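Nicotinate-nucleotide pyrophosphorylase (Pyrococcus furiosus, PDB 2I14) probably catalyses the ATP-linked transfer of a phosphoribosyl group from phosphoribosyl pyrophosphate to nicotinate, giving nicotinate mononucleotide for NAD biosynthesis. Local coordinates at residues N39-V44 / E98-D103; L45-T50 / D309-E314; I130-K135 / E284-V289. One frame throughout, in Å; residues are numbered along the deposited sequence.

Contact 1 of 3, residues N39-V44 / E98-D103; sequences NIRKKV and EGDYAD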
ATOM      1  N   ASN A  39      43.058 -16.637  35.635  1.00 89.93           N
ATOM      2  CA  ASN A  39      43.502 -15.306  36.066  1.00 91.57           C
ATOM      3  C   ASN A  39      43.880 -14.335  34.944  1.00 91.19           C
ATOM      4  O   ASN A  39      45.061 -14.144  34.626  1.00 91.05           O
ATOM      5  CB  ASN A  39      44.673 -15.424  37.054  1.00 93.68           C
ATOM      6  CG  ASN A  39      44.595 -14.387  38.175  1.00 95.51           C
ATOM      7  OD1 ASN A  39      45.535 -14.223  38.955  1.00 96.25           O
ATOM      8  ND2 ASN A  39      43.463 -13.690  38.261  1.00 96.64           N
ATOM      9  N   ILE A  40      42.861 -13.714  34.362  1.00 90.76           N
ATOM     10  CA  ILE A  40      43.050 -12.758  33.281  1.00 90.84           C
ATOM     11  C   ILE A  40      42.487 -11.418  33.728  1.00 90.40           C
ATOM     12  O   ILE A  40      41.504 -10.921  33.176  1.00 90.50           O
ATOM     13  CB  ILE A  40      42.310 -13.211  32.009  1.00 91.67           C
ATOM     14  CG1 ILE A  40      42.729 -14.642  31.643  1.00 92.39           C
ATOM     15  CG2 ILE A  40      42.620 -12.255  30.862  1.00 91.17           C
ATOM     16  CD1 ILE A  40      41.922 -15.261  30.505  1.00 92.86           C
ATOM     17  N   ARG A  41      43.113 -10.838  34.743  1.00 89.70           N
ATOM     18  CA  ARG A  41      42.666  -9.562  35.278  1.00 88.53           C
ATOM     19  C   ARG A  41      43.241  -8.412  34.455  1.00 87.20           C
ATOM     20  O   ARG A  41      44.425  -8.404  34.118  1.00 86.93           O
ATOM     21  CB  ARG A  41      43.111  -9.429  36.738  1.00 89.75           C
ATOM     22  CG  ARG A  41      42.999 -10.720  37.558  1.00 90.06           C
ATOM     23  CD  ARG A  41      41.555 -11.121  37.845  1.00 90.57           C
ATOM     24  NE  ARG A  41      40.872 -10.151  38.701  1.00 91.30           N
ATOM     25  CZ  ARG A  41      39.737 -10.393  39.349  1.00 91.37           C
ATOM     26  NH1 ARG A  41      39.149 -11.580  39.247  1.00 91.34           N
ATOM     27  NH2 ARG A  41      39.186  -9.446  40.098  1.00 91.21           N
ATOM     28  N   LYS A  42      42.392  -7.446  34.124  1.00 86.01           N
ATOM     29  CA  LYS A  42      42.821  -6.282  33.358  1.00 84.30           C
ATOM     30  C   LYS A  42      41.764  -5.175  33.317  1.00 83.01           C
ATOM     31  O   LYS A  42      40.560  -5.437  33.376  1.00 82.90           O
ATOM     32  CB  LYS A  42      43.214  -6.684  31.935  1.00 83.65           C
ATOM     33  CG  LYS A  42      42.155  -7.442  31.175  1.00 82.90           C
ATOM     34  CD  LYS A  42      42.528  -7.544  29.700  1.00 82.63           C
ATOM     35  CE  LYS A  42      43.846  -8.275  29.486  1.00 81.23           C
ATOM     36  NZ  LYS A  42      44.231  -8.274  28.051  1.00 79.80           N
ATOM     37  N   LYS A  43      42.243  -3.936  33.222  1.00 81.57           N
ATOM     38  CA  LYS A  43      41.387  -2.752  33.189  1.00 79.59           C
ATOM     39  C   LYS A  43      40.751  -2.542  31.817  1.00 77.75           C
ATOM     40  O   LYS A  43      41.426  -2.601  30.784  1.00 77.57           O
ATOM     41  CB  LYS A  43      42.199  -1.504  33.575  1.00 80.04           C
ATOM     42  CG  LYS A  43      41.802  -0.816  34.899  1.00 81.54           C
ATOM     43  CD  LYS A  43      42.030  -1.693  36.141  1.00 82.45           C
ATOM     44  CE  LYS A  43      42.251  -0.855  37.417  1.00 83.22           C
ATOM     45  NZ  LYS A  43      41.146   0.109  37.761  1.00 83.01           N
ATOM     46  N   VAL A  44      39.442  -2.299  31.822  1.00 75.35           N
ATOM     47  CA  VAL A  44      38.687  -2.069  30.600  1.00 72.11           C
ATOM     48  C   VAL A  44      37.675  -0.953  30.812  1.00 71.06           C
ATOM     49  O   VAL A  44      37.242  -0.688  31.936  1.00 70.37           O
ATOM     50  CB  VAL A  44      37.901  -3.325  30.160  1.00 71.54           C
ATOM     51  CG1 VAL A  44      38.860  -4.428  29.742  1.00 71.72           C
ATOM     52  CG2 VAL A  44      36.992  -3.795  31.301  1.00 70.55           C
ATOM     53  N   GLU A  98      34.614   1.835  34.246  1.00 66.39           N
ATOM     54  CA  GLU A  98      36.015   1.482  34.139  1.00 68.03           C
ATOM     55  C   GLU A  98      36.443   0.545  35.258  1.00 68.73           C
ATOM     56  O   GLU A  98      36.055   0.716  36.414  1.00 67.37           O
ATOM     57  CB  GLU A  98      36.857   2.747  34.151  1.00 68.68           C
ATOM     58  CG  GLU A  98      38.203   2.555  33.522  1.00 71.91           C
ATOM     59  CD  GLU A  98      38.863   3.867  33.177  1.00 73.81           C
ATOM     60  OE1 GLU A  98      39.965   3.834  32.580  1.00 74.91           O
ATOM     61  OE2 GLU A  98      38.279   4.926  33.505  1.00 74.13           O
ATOM     62  N   GLY A  99      37.233  -0.462  34.900  1.00 70.26           N
ATOM     63  CA  GLY A  99      37.699  -1.408  35.892  1.00 72.18           C
ATOM     64  C   GLY A  99      37.952  -2.788  35.328  1.00 73.89           C
ATOM     65  O   GLY A  99      37.946  -2.997  34.113  1.00 73.96           O
ATOM     66  N   ASP A 100      38.187  -3.735  36.227  1.00 75.53           N
ATOM     67  CA  ASP A 100      38.441  -5.110  35.834  1.00 77.04           C
ATOM     68  C   ASP A 100      37.090  -5.700  35.466  1.00 76.90           C
ATOM     69  O   ASP A 100      36.192  -5.766  36.310  1.00 76.78           O
ATOM     70  CB  ASP A 100      39.051  -5.875  37.015  1.00 79.55           C
ATOM     71  CG  ASP A 100      39.637  -7.229  36.613  1.00 80.83           C
ATOM     72  OD1 ASP A 100      40.106  -7.959  37.519  1.00 80.50           O
ATOM     73  OD2 ASP A 100      39.635  -7.560  35.405  1.00 81.34           O
ATOM     74  N   TYR A 101      36.935  -6.114  34.208  1.00 76.67           N
ATOM     75  CA  TYR A 101      35.665  -6.689  33.781  1.00 76.04           C
ATOM     76  C   TYR A 101      35.270  -7.783  34.756  1.00 76.20           C
ATOM     77  O   TYR A 101      34.088  -7.985  35.035  1.00 76.96           O
ATOM     78  CB  TYR A 101      35.746  -7.292  32.378  1.00 74.66           C
ATOM     79  CG  TYR A 101      34.406  -7.833  31.937  1.00 74.52           C
ATOM     80  CD1 TYR A 101      33.386  -6.970  31.553  1.00 74.69           C
ATOM     81  CD2 TYR A 101      34.117  -9.200  32.006  1.00 74.12           C
ATOM     82  CE1 TYR A 101      32.109  -7.448  31.256  1.00 74.87           C
ATOM     83  CE2 TYR A 101      32.841  -9.690  31.712  1.00 73.36           C
ATOM     84  CZ  TYR A 101      31.845  -8.805  31.340  1.00 74.55           C
ATOM     85  OH  TYR A 101      30.573  -9.256  31.071  1.00 75.33           O
ATOM     86  N   ALA A 102      36.269  -8.485  35.275  1.00 75.78           N
ATOM     87  CA  ALA A 102      36.029  -9.565  36.215  1.00 76.59           C
ATOM     88  C   ALA A 102      35.220  -9.120  37.431  1.00 76.78           C
ATOM     89  O   ALA A 102      34.551  -9.939  38.064  1.00 76.98           O
ATOM     90  CB  ALA A 102      37.355 -10.161  36.665  1.00 76.83           C
ATOM     91  N   ASP A 103      35.269  -7.827  37.743  1.00 77.02           N
ATOM     92  CA  ASP A 103      34.554  -7.280  38.899  1.00 77.27           C
ATOM     93  C   ASP A 103      33.090  -6.880  38.666  1.00 76.34           C
ATOM     94  O   ASP A 103      32.195  -7.349  39.369  1.00 76.43           O
ATOM     95  CB  ASP A 103      35.324  -6.079  39.463  1.00 79.26           C
ATOM     96  CG  ASP A 103      36.646  -6.479  40.136  1.00 81.49           C
ATOM     97  OD1 ASP A 103      37.554  -5.616  40.226  1.00 81.85           O
ATOM     98  OD2 ASP A 103      36.776  -7.644  40.588  1.00 82.15           O
TER
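Val44 and Gly99 form an antiparallel hydrogen-bonded pair, Val44 N to Gly99 O at 2.8 Å and Gly99 N to Val44 O at 3.0 Å, where strands 43-49 and 95-98 meet in the antiparallel sheet. Past this pair segment 98-103 turns a corner at Gly99 and enters helix 101-104, with Asp100 as its N-cap. The Asp100 carboxylate lies between that helix start and the other segment. Its CG is anti to the backbone N (chi1 -167°), and OD2 accepts from Lys42 N at 3.0 Å; this donor stands well above the carboxylate plane. The same OD2 takes a weak capping bond from Ala102 N. The other oxygen, OD1, makes a salt bridge to Arg41 NE at 2.6 Å, the guanidinium and carboxylate planes being 76° apart. Arg41 bends at chi2 and chi3, and its NH2 reaches Asp103 OD2 at 3.0 Å, so one guanidinium ties together the cap and the first turn of the helix. Ala102 CB lies over one face of that guanidinium, toward the rim. Tyr101, whose hydroxyl bonds to Glu108, also packs on Ala185 of the second subunit, and Lys42 NZ donates to Thr189 O of that subunit. Val44 CG2 rests against Tyr101 CB at 3.9 Å.

Contact 2 of 3, residues L45-T50 / D309-E314; sequences LADVTT and DIVEVE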
ATOM      1  N   LEU A  45      37.313  -0.295  29.718  1.00 69.43           N
ATOM      2  CA  LEU A  45      36.322   0.764  29.756  1.00 67.05           C
ATOM      3  C   LEU A  45      35.155   0.280  28.910  1.00 66.11           C
ATOM      4  O   LEU A  45      35.311   0.001  27.717  1.00 66.65           O
ATOM      5  CB  LEU A  45      36.884   2.061  29.174  1.00 66.96           C
ATOM      6  CG  LEU A  45      35.929   3.266  29.158  1.00 65.89           C
ATOM      7  CD1 LEU A  45      35.398   3.525  30.550  1.00 64.26           C
ATOM      8  CD2 LEU A  45      36.650   4.491  28.620  1.00 63.64           C
ATOM      9  N   ALA A  46      33.995   0.149  29.539  1.00 64.33           N
ATOM     10  CA  ALA A  46      32.805  -0.299  28.835  1.00 62.38           C
ATOM     11  C   ALA A  46      31.866   0.889  28.591  1.00 60.77           C
ATOM     12  O   ALA A  46      31.786   1.825  29.389  1.00 59.22           O
ATOM     13  CB  ALA A  46      32.100  -1.406  29.634  1.00 61.65           C
ATOM     14  N   ASP A  47      31.174   0.835  27.458  1.00 59.45           N
ATOM     15  CA  ASP A  47      30.240   1.862  27.027  1.00 57.22           C
ATOM     16  C   ASP A  47      28.815   1.329  27.050  1.00 55.60           C
ATOM     17  O   ASP A  47      28.578   0.129  26.862  1.00 55.88           O
ATOM     18  CB  ASP A  47      30.562   2.264  25.585  1.00 60.40           C
ATOM     19  CG  ASP A  47      31.101   3.678  25.464  1.00 62.64           C
ATOM     20  OD1 ASP A  47      31.458   4.261  26.514  1.00 64.70           O
ATOM     21  OD2 ASP A  47      31.178   4.196  24.317  1.00 61.73           O
ATOM     22  N   VAL A  48      27.862   2.225  27.280  1.00 52.84           N
ATOM     23  CA  VAL A  48      26.458   1.854  27.258  1.00 49.41           C
ATOM     24  C   VAL A  48      25.781   2.743  26.218  1.00 48.46           C
ATOM     25  O   VAL A  48      25.774   3.973  26.346  1.00 47.93           O
ATOM     26  CB  VAL A  48      25.797   2.046  28.616  1.00 47.03           C
ATOM     27  CG1 VAL A  48      24.314   1.828  28.485  1.00 48.14           C
ATOM     28  CG2 VAL A  48      26.355   1.046  29.599  1.00 47.67           C
ATOM     29  N   THR A  49      25.248   2.118  25.171  1.00 47.28           N
ATOM     30  CA  THR A  49      24.568   2.849  24.088  1.00 47.90           C
ATOM     31  C   THR A  49      23.431   2.021  23.480  1.00 45.43           C
ATOM     32  O   THR A  49      23.069   0.964  23.981  1.00 45.44           O
ATOM     33  CB  THR A  49      25.530   3.152  22.924  1.00 48.31           C
ATOM     34  OG1 THR A  49      25.927   1.908  22.340  1.00 51.33           O
ATOM     35  CG2 THR A  49      26.781   3.881  23.404  1.00 48.59           C
ATOM     36  N   THR A  50      22.863   2.533  22.401  1.00 43.99           N
ATOM     37  CA  THR A  50      21.820   1.826  21.659  1.00 44.63           C
ATOM     38  C   THR A  50      22.120   2.204  20.243  1.00 43.64           C
ATOM     39  O   THR A  50      22.618   3.303  19.980  1.00 42.99           O
ATOM     40  CB  THR A  50      20.363   2.308  21.913  1.00 44.51           C
ATOM     41  OG1 THR A  50      20.242   3.694  21.581  1.00 44.62           O
ATOM     42  CG2 THR A  50      19.978   2.116  23.327  1.00 46.11           C
ATOM     43  N   ASP A 309      29.140  -2.446  26.078  1.00 60.37           N
ATOM     44  CA  ASP A 309      30.236  -2.987  25.274  1.00 62.04           C
ATOM     45  C   ASP A 309      31.594  -2.358  25.566  1.00 62.63           C
ATOM     46  O   ASP A 309      31.742  -1.138  25.513  1.00 60.84           O
ATOM     47  CB  ASP A 309      29.952  -2.804  23.786  1.00 62.81           C
ATOM     48  CG  ASP A 309      28.576  -3.285  23.389  1.00 64.58           C
ATOM     49  OD1 ASP A 309      28.144  -4.354  23.870  1.00 66.14           O
ATOM     50  OD2 ASP A 309      27.929  -2.595  22.579  1.00 65.51           O
ATOM     51  N   ILE A 310      32.588  -3.197  25.856  1.00 64.63           N
ATOM     52  CA  ILE A 310      33.943  -2.705  26.118  1.00 65.13           C
ATOM     53  C   ILE A 310      34.505  -2.075  24.843  1.00 65.02           C
ATOM     54  O   ILE A 310      34.639  -2.727  23.813  1.00 63.89           O
ATOM     55  CB  ILE A 310      34.861  -3.840  26.621  1.00 64.09           C
ATOM     56  CG1 ILE A 310      34.496  -5.149  25.933  1.00 64.37           C
ATOM     57  CG2 ILE A 310      34.696  -4.012  28.118  1.00 63.95           C
ATOM     58  CD1 ILE A 310      35.095  -6.361  26.608  1.00 66.80           C
ATOM     59  N   VAL A 311      34.795  -0.784  24.927  1.00 66.64           N
ATOM     60  CA  VAL A 311      35.316  -0.018  23.803  1.00 68.63           C
ATOM     61  C   VAL A 311      36.803   0.292  23.962  1.00 70.84           C
ATOM     62  O   VAL A 311      37.422   0.885  23.079  1.00 70.14           O
ATOM     63  CB  VAL A 311      34.567   1.307  23.663  1.00 67.72           C
ATOM     64  CG1 VAL A 311      33.074   1.052  23.580  1.00 67.55           C
ATOM     65  CG2 VAL A 311      34.880   2.189  24.844  1.00 67.58           C
ATOM     66  N   GLU A 312      37.368  -0.108  25.098  1.00 73.67           N
ATOM     67  CA  GLU A 312      38.781   0.118  25.364  1.00 76.02           C
ATOM     68  C   GLU A 312      39.288  -0.827  26.452  1.00 77.40           C
ATOM     69  O   GLU A 312      38.648  -0.995  27.493  1.00 77.61           O
ATOM     70  CB  GLU A 312      39.008   1.571  25.784  1.00 77.40           C
ATOM     71  CG  GLU A 312      40.442   2.052  25.585  1.00 78.91           C
ATOM     72  CD  GLU A 312      40.628   3.524  25.920  1.00 79.86           C
ATOM     73  OE1 GLU A 312      40.459   3.887  27.108  1.00 80.23           O
ATOM     74  OE2 GLU A 312      40.940   4.311  24.997  1.00 79.51           O
ATOM     75  N   VAL A 313      40.437  -1.449  26.194  1.00 78.36           N
ATOM     76  CA  VAL A 313      41.051  -2.376  27.138  1.00 79.55           C
ATOM     77  C   VAL A 313      42.505  -1.972  27.372  1.00 80.25           C
ATOM     78  O   VAL A 313      43.325  -2.032  26.457  1.00 80.40           O
ATOM     79  CB  VAL A 313      41.016  -3.818  26.600  1.00 79.51           C
ATOM     80  CG1 VAL A 313      41.458  -4.795  27.687  1.00 79.79           C
ATOM     81  CG2 VAL A 313      39.623  -4.150  26.113  1.00 79.88           C
ATOM     82  N   GLU A 314      42.815  -1.559  28.598  1.00 81.22           N
ATOM     83  CA  GLU A 314      44.166  -1.129  28.959  1.00 81.92           C
ATOM     84  C   GLU A 314      44.632   0.049  28.101  1.00 81.77           C
ATOM     85  O   GLU A 314      45.703   0.007  27.493  1.00 81.67           O
ATOM     86  CB  GLU A 314      45.155  -2.288  28.814  1.00 82.98           C
ATOM     87  CG  GLU A 314      45.874  -2.658  30.096  1.00 84.67           C
ATOM     88  CD  GLU A 314      45.450  -4.015  30.639  1.00 86.21           C
ATOM     89  OE1 GLU A 314      45.699  -5.037  29.955  1.00 85.78           O
ATOM     90  OE2 GLU A 314      44.870  -4.057  31.750  1.00 86.85           O
TER
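Leu45 faces both Val311 and Glu312, a classic beta bulge in the antiparallel pairing of strands 43-49 and 307-313. The pairing joins a strand of the N-terminal part of the chain to one that follows the six parallel strands of the barrel-like domain, both in one antiparallel sheet.

Backbone hydrogen bonds carry the pairing. Leu45 N donates to Glu312 O at 2.7 Å, nearly straight at 172°. Leu45 O receives Val311 N at 2.9 Å, nearly along the C=O axis, and a weaker, more bent bond from Glu312 N; one carbonyl thus serves both residues of the bulge. Beyond the register shift, Asp47 and Asp309 form a hydrogen-bonded pair: Asp309 N reaches Asp47 O at 2.7 Å in the carbonyl plane, whereas Asp47 N approaches Asp309 O at 2.8 Å from above the plane of the Asp309 carbonyl. Between this pair and the bulge, Ala46 and Ile310 form a non-hydrogen-bonded pair with their CA atoms 3.8 Å apart.

Apolar contacts fall on both faces. With Ala46 and Ile310 on one face, Ala46 CB meets the CG2 branch of Ile310 at 4.0 Å; Ile310 and Val313 also pack on Ile188 of the second subunit. On the face of Leu45, Asp47, Asp309 and Glu312, the CB atoms of Leu45 and Glu312 touch, and the two side chains then cross at a slant.

The polar end of Asp47 is held from the neighbouring strand 95-98, where Gln96 NE2 donates to OD1. Val311, brought round by the bulge, crosses the Asp47 side chain at about a right angle, its CG1, anti to the carbonyl carbon (chi1 -54°), lying 3.4 Å from Asp47 CB.

Contact 3 of 3, residues I130-K135 / E284-V289; sequences IAAKFK and EIVDVV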
ATOM      1  N   ILE A 130       4.452  16.087  24.570  1.00 38.71           N
ATOM      2  CA  ILE A 130       4.551  16.913  23.382  1.00 36.98           C
ATOM      3  C   ILE A 130       3.277  16.819  22.557  1.00 36.34           C
ATOM      4  O   ILE A 130       2.664  17.829  22.257  1.00 36.65           O
ATOM      5  CB  ILE A 130       5.772  16.505  22.528  1.00 36.35           C
ATOM      6  CG1 ILE A 130       7.060  16.810  23.301  1.00 35.86           C
ATOM      7  CG2 ILE A 130       5.758  17.225  21.197  1.00 35.33           C
ATOM      8  CD1 ILE A 130       8.307  16.448  22.549  1.00 37.64           C
ATOM      9  N   ALA A 131       2.861  15.611  22.211  1.00 35.99           N
ATOM     10  CA  ALA A 131       1.656  15.455  21.413  1.00 36.26           C
ATOM     11  C   ALA A 131       0.421  16.114  22.040  1.00 36.24           C
ATOM     12  O   ALA A 131      -0.505  16.541  21.333  1.00 34.78           O
ATOM     13  CB  ALA A 131       1.390  13.981  21.154  1.00 35.77           C
ATOM     14  N   ALA A 132       0.418  16.204  23.362  1.00 36.33           N
ATOM     15  CA  ALA A 132      -0.705  16.799  24.077  1.00 38.43           C
ATOM     16  C   ALA A 132      -0.557  18.299  24.258  1.00 38.68           C
ATOM     17  O   ALA A 132      -1.270  18.891  25.056  1.00 38.18           O
ATOM     18  CB  ALA A 132      -0.874  16.136  25.446  1.00 38.41           C
ATOM     19  N   LYS A 133       0.365  18.902  23.507  1.00 40.33           N
ATOM     20  CA  LYS A 133       0.629  20.341  23.571  1.00 40.18           C
ATOM     21  C   LYS A 133       0.924  20.692  25.030  1.00 41.69           C
ATOM     22  O   LYS A 133       0.351  21.634  25.595  1.00 42.51           O
ATOM     23  CB  LYS A 133      -0.594  21.120  23.092  1.00 39.71           C
ATOM     24  CG  LYS A 133      -1.136  20.698  21.738  1.00 39.94           C
ATOM     25  CD  LYS A 133      -0.569  21.536  20.601  1.00 39.59           C
ATOM     26  CE  LYS A 133      -1.675  22.303  19.860  1.00 40.09           C
ATOM     27  NZ  LYS A 133      -2.655  21.443  19.114  1.00 38.58           N
ATOM     28  N   PHE A 134       1.805  19.904  25.640  1.00 41.38           N
ATOM     29  CA  PHE A 134       2.201  20.085  27.032  1.00 39.94           C
ATOM     30  C   PHE A 134       1.072  20.259  28.043  1.00 39.24           C
ATOM     31  O   PHE A 134       1.317  20.653  29.176  1.00 39.71           O
ATOM     32  CB  PHE A 134       3.198  21.221  27.134  1.00 37.98           C
ATOM     33  CG  PHE A 134       4.500  20.903  26.484  1.00 41.17           C
ATOM     34  CD1 PHE A 134       5.540  20.346  27.218  1.00 42.20           C
ATOM     35  CD2 PHE A 134       4.669  21.084  25.106  1.00 41.26           C
ATOM     36  CE1 PHE A 134       6.735  19.969  26.589  1.00 42.65           C
ATOM     37  CE2 PHE A 134       5.855  20.711  24.464  1.00 38.79           C
ATOM     38  CZ  PHE A 134       6.888  20.154  25.204  1.00 41.73           C
ATOM     39  N   LYS A 135      -0.156  19.942  27.646  1.00 37.81           N
ATOM     40  CA  LYS A 135      -1.270  20.017  28.567  1.00 38.29           C
ATOM     41  C   LYS A 135      -1.046  18.984  29.683  1.00 40.27           C
ATOM     42  O   LYS A 135      -0.075  18.234  29.670  1.00 40.59           O
ATOM     43  CB  LYS A 135      -2.566  19.728  27.832  1.00 37.81           C
ATOM     44  CG  LYS A 135      -3.104  20.921  27.060  1.00 38.63           C
ATOM     45  CD  LYS A 135      -3.812  20.470  25.803  1.00 40.36           C
ATOM     46  CE  LYS A 135      -4.926  21.406  25.419  1.00 41.09           C
ATOM     47  NZ  LYS A 135      -6.009  21.271  26.414  1.00 43.66           N
ATOM     48  N   GLU A 284      -5.214  13.852  17.586  1.00 46.07           N
ATOM     49  CA  GLU A 284      -6.485  14.131  16.939  1.00 48.79           C
ATOM     50  C   GLU A 284      -7.565  14.557  17.918  1.00 48.80           C
ATOM     51  O   GLU A 284      -8.752  14.563  17.584  1.00 49.97           O
ATOM     52  CB  GLU A 284      -6.951  12.909  16.127  1.00 50.95           C
ATOM     53  CG  GLU A 284      -7.390  11.695  16.935  1.00 55.72           C
ATOM     54  CD  GLU A 284      -7.714  10.469  16.066  1.00 59.11           C
ATOM     55  OE1 GLU A 284      -6.775   9.720  15.695  1.00 60.39           O
ATOM     56  OE2 GLU A 284      -8.909  10.259  15.747  1.00 59.50           O
ATOM     57  N   ILE A 285      -7.161  14.972  19.110  1.00 47.68           N
ATOM     58  CA  ILE A 285      -8.149  15.320  20.102  1.00 46.36           C
ATOM     59  C   ILE A 285      -7.684  16.351  21.148  1.00 47.90           C
ATOM     60  O   ILE A 285      -8.476  16.801  21.977  1.00 47.70           O
ATOM     61  CB  ILE A 285      -8.658  13.967  20.712  1.00 44.17           C
ATOM     62  CG1 ILE A 285     -10.090  13.729  20.229  1.00 44.85           C
ATOM     63  CG2 ILE A 285      -8.474  13.905  22.218  1.00 43.79           C
ATOM     64  CD1 ILE A 285     -10.659  12.382  20.580  1.00 44.50           C
ATOM     65  N   VAL A 286      -6.416  16.762  21.066  1.00 48.41           N
ATOM     66  CA  VAL A 286      -5.830  17.723  22.008  1.00 49.04           C
ATOM     67  C   VAL A 286      -6.608  19.013  22.181  1.00 51.54           C
ATOM     68  O   VAL A 286      -6.904  19.435  23.303  1.00 53.42           O
ATOM     69  CB  VAL A 286      -4.438  18.191  21.586  1.00 47.58           C
ATOM     70  CG1 VAL A 286      -3.558  18.307  22.799  1.00 46.23           C
ATOM     71  CG2 VAL A 286      -3.864  17.281  20.536  1.00 48.37           C
ATOM     72  N   ASP A 287      -6.906  19.655  21.056  1.00 52.86           N
ATOM     73  CA  ASP A 287      -7.596  20.934  21.061  1.00 53.17           C
ATOM     74  C   ASP A 287      -9.036  20.901  21.560  1.00 53.04           C
ATOM     75  O   ASP A 287      -9.767  21.865  21.402  1.00 55.26           O
ATOM     76  CB  ASP A 287      -7.548  21.552  19.658  1.00 53.63           C
ATOM     77  CG  ASP A 287      -6.130  21.734  19.150  1.00 54.92           C
ATOM     78  OD1 ASP A 287      -5.255  22.147  19.947  1.00 55.47           O
ATOM     79  OD2 ASP A 287      -5.891  21.472  17.952  1.00 55.49           O
ATOM     80  N   VAL A 288      -9.453  19.813  22.182  1.00 51.72           N
ATOM     81  CA  VAL A 288     -10.819  19.745  22.660  1.00 50.92           C
ATOM     82  C   VAL A 288     -10.873  19.042  24.011  1.00 50.79           C
ATOM     83  O   VAL A 288     -11.941  18.833  24.577  1.00 50.98           O
ATOM     84  CB  VAL A 288     -11.693  19.015  21.620  1.00 51.55           C
ATOM     85  CG1 VAL A 288     -13.092  18.780  22.154  1.00 51.83           C
ATOM     86  CG2 VAL A 288     -11.752  19.835  20.344  1.00 49.91           C
ATOM     87  N   VAL A 289      -9.710  18.682  24.532  1.00 49.95           N
ATOM     88  CA  VAL A 289      -9.650  18.011  25.819  1.00 49.94           C
ATOM     89  C   VAL A 289      -8.758  18.820  26.746  1.00 50.96           C
ATOM     90  O   VAL A 289      -7.794  19.458  26.310  1.00 50.44           O
ATOM     91  CB  VAL A 289      -9.120  16.573  25.675  1.00 48.87           C
ATOM     92  CG1 VAL A 289     -10.131  15.727  24.931  1.00 47.11           C
ATOM     93  CG2 VAL A 289      -7.825  16.578  24.918  1.00 47.06           C
TER
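A Schellman motif closes helix 108-131 here, with Lys133 at positive phi as its C-prime residue, and the chain continues through a type I' turn from Ala132 to Lys135. This helix end faces the connection from helix 279-283 to strand 291-294 in the C-terminal, TIM-barrel-like domain. Val286 is the apolar centre of the contact: its CG1 comes to 3.3 Å from Ala132 O, while CG2 lies 3.5 Å from Ala131 O. The aliphatic stems of two lysines also meet CG1, Lys133 through CG at 3.6 Å and Lys135 through CD at 3.7 Å, each chain passing Val286 at a slant. Beyond Val286 their ammonium groups find different partners. Lys133 bends at chi2, chi3 and chi4, and its NZ forms a salt bridge with Asp287 OD1 at 2.8 Å, arriving on the syn side of the carboxylate and about 21° out of its plane. Lys135 NZ instead donates to the backbone carbonyl Val289 O, in the carbonyl plane; the bend at chi4 (-70°) brings NZ to that oxygen. One ammonium thus meets a carboxylate and the other a main-chain carbonyl of segment 284-289. Around the contact, Ala132 and Val286 both pack on Phe292 of strand 291-294, Ala131 and Ala132 touch Lys283 and Ile282 of helix 279-283, and Val289 rests on Ile254 of helix 250-263.

Overall arrangement
Contacts 1 and 2 share strand 43-49, which pairs with strand 95-98 in the first and strand 307-313 in the second. Their centres are 12 Å apart and they touch directly, for example through Lys43 O and Glu314 N at 2.8 Å, and both border the second subunit. Contact 3 belongs to the barrel-like domain across the chain's centre; its nearest atoms are about 17 Å from contact 2 and about 32 Å from contact 1. Bound phosphoribosyl-pyrophosphate analogues lie about 5 Å from the Asp309 side chain, 8 Å from that of Tyr101 and 13 Å from that of Ala132; no residue of the three contacts is among those lining the pocket, although Asp309 comes close to it.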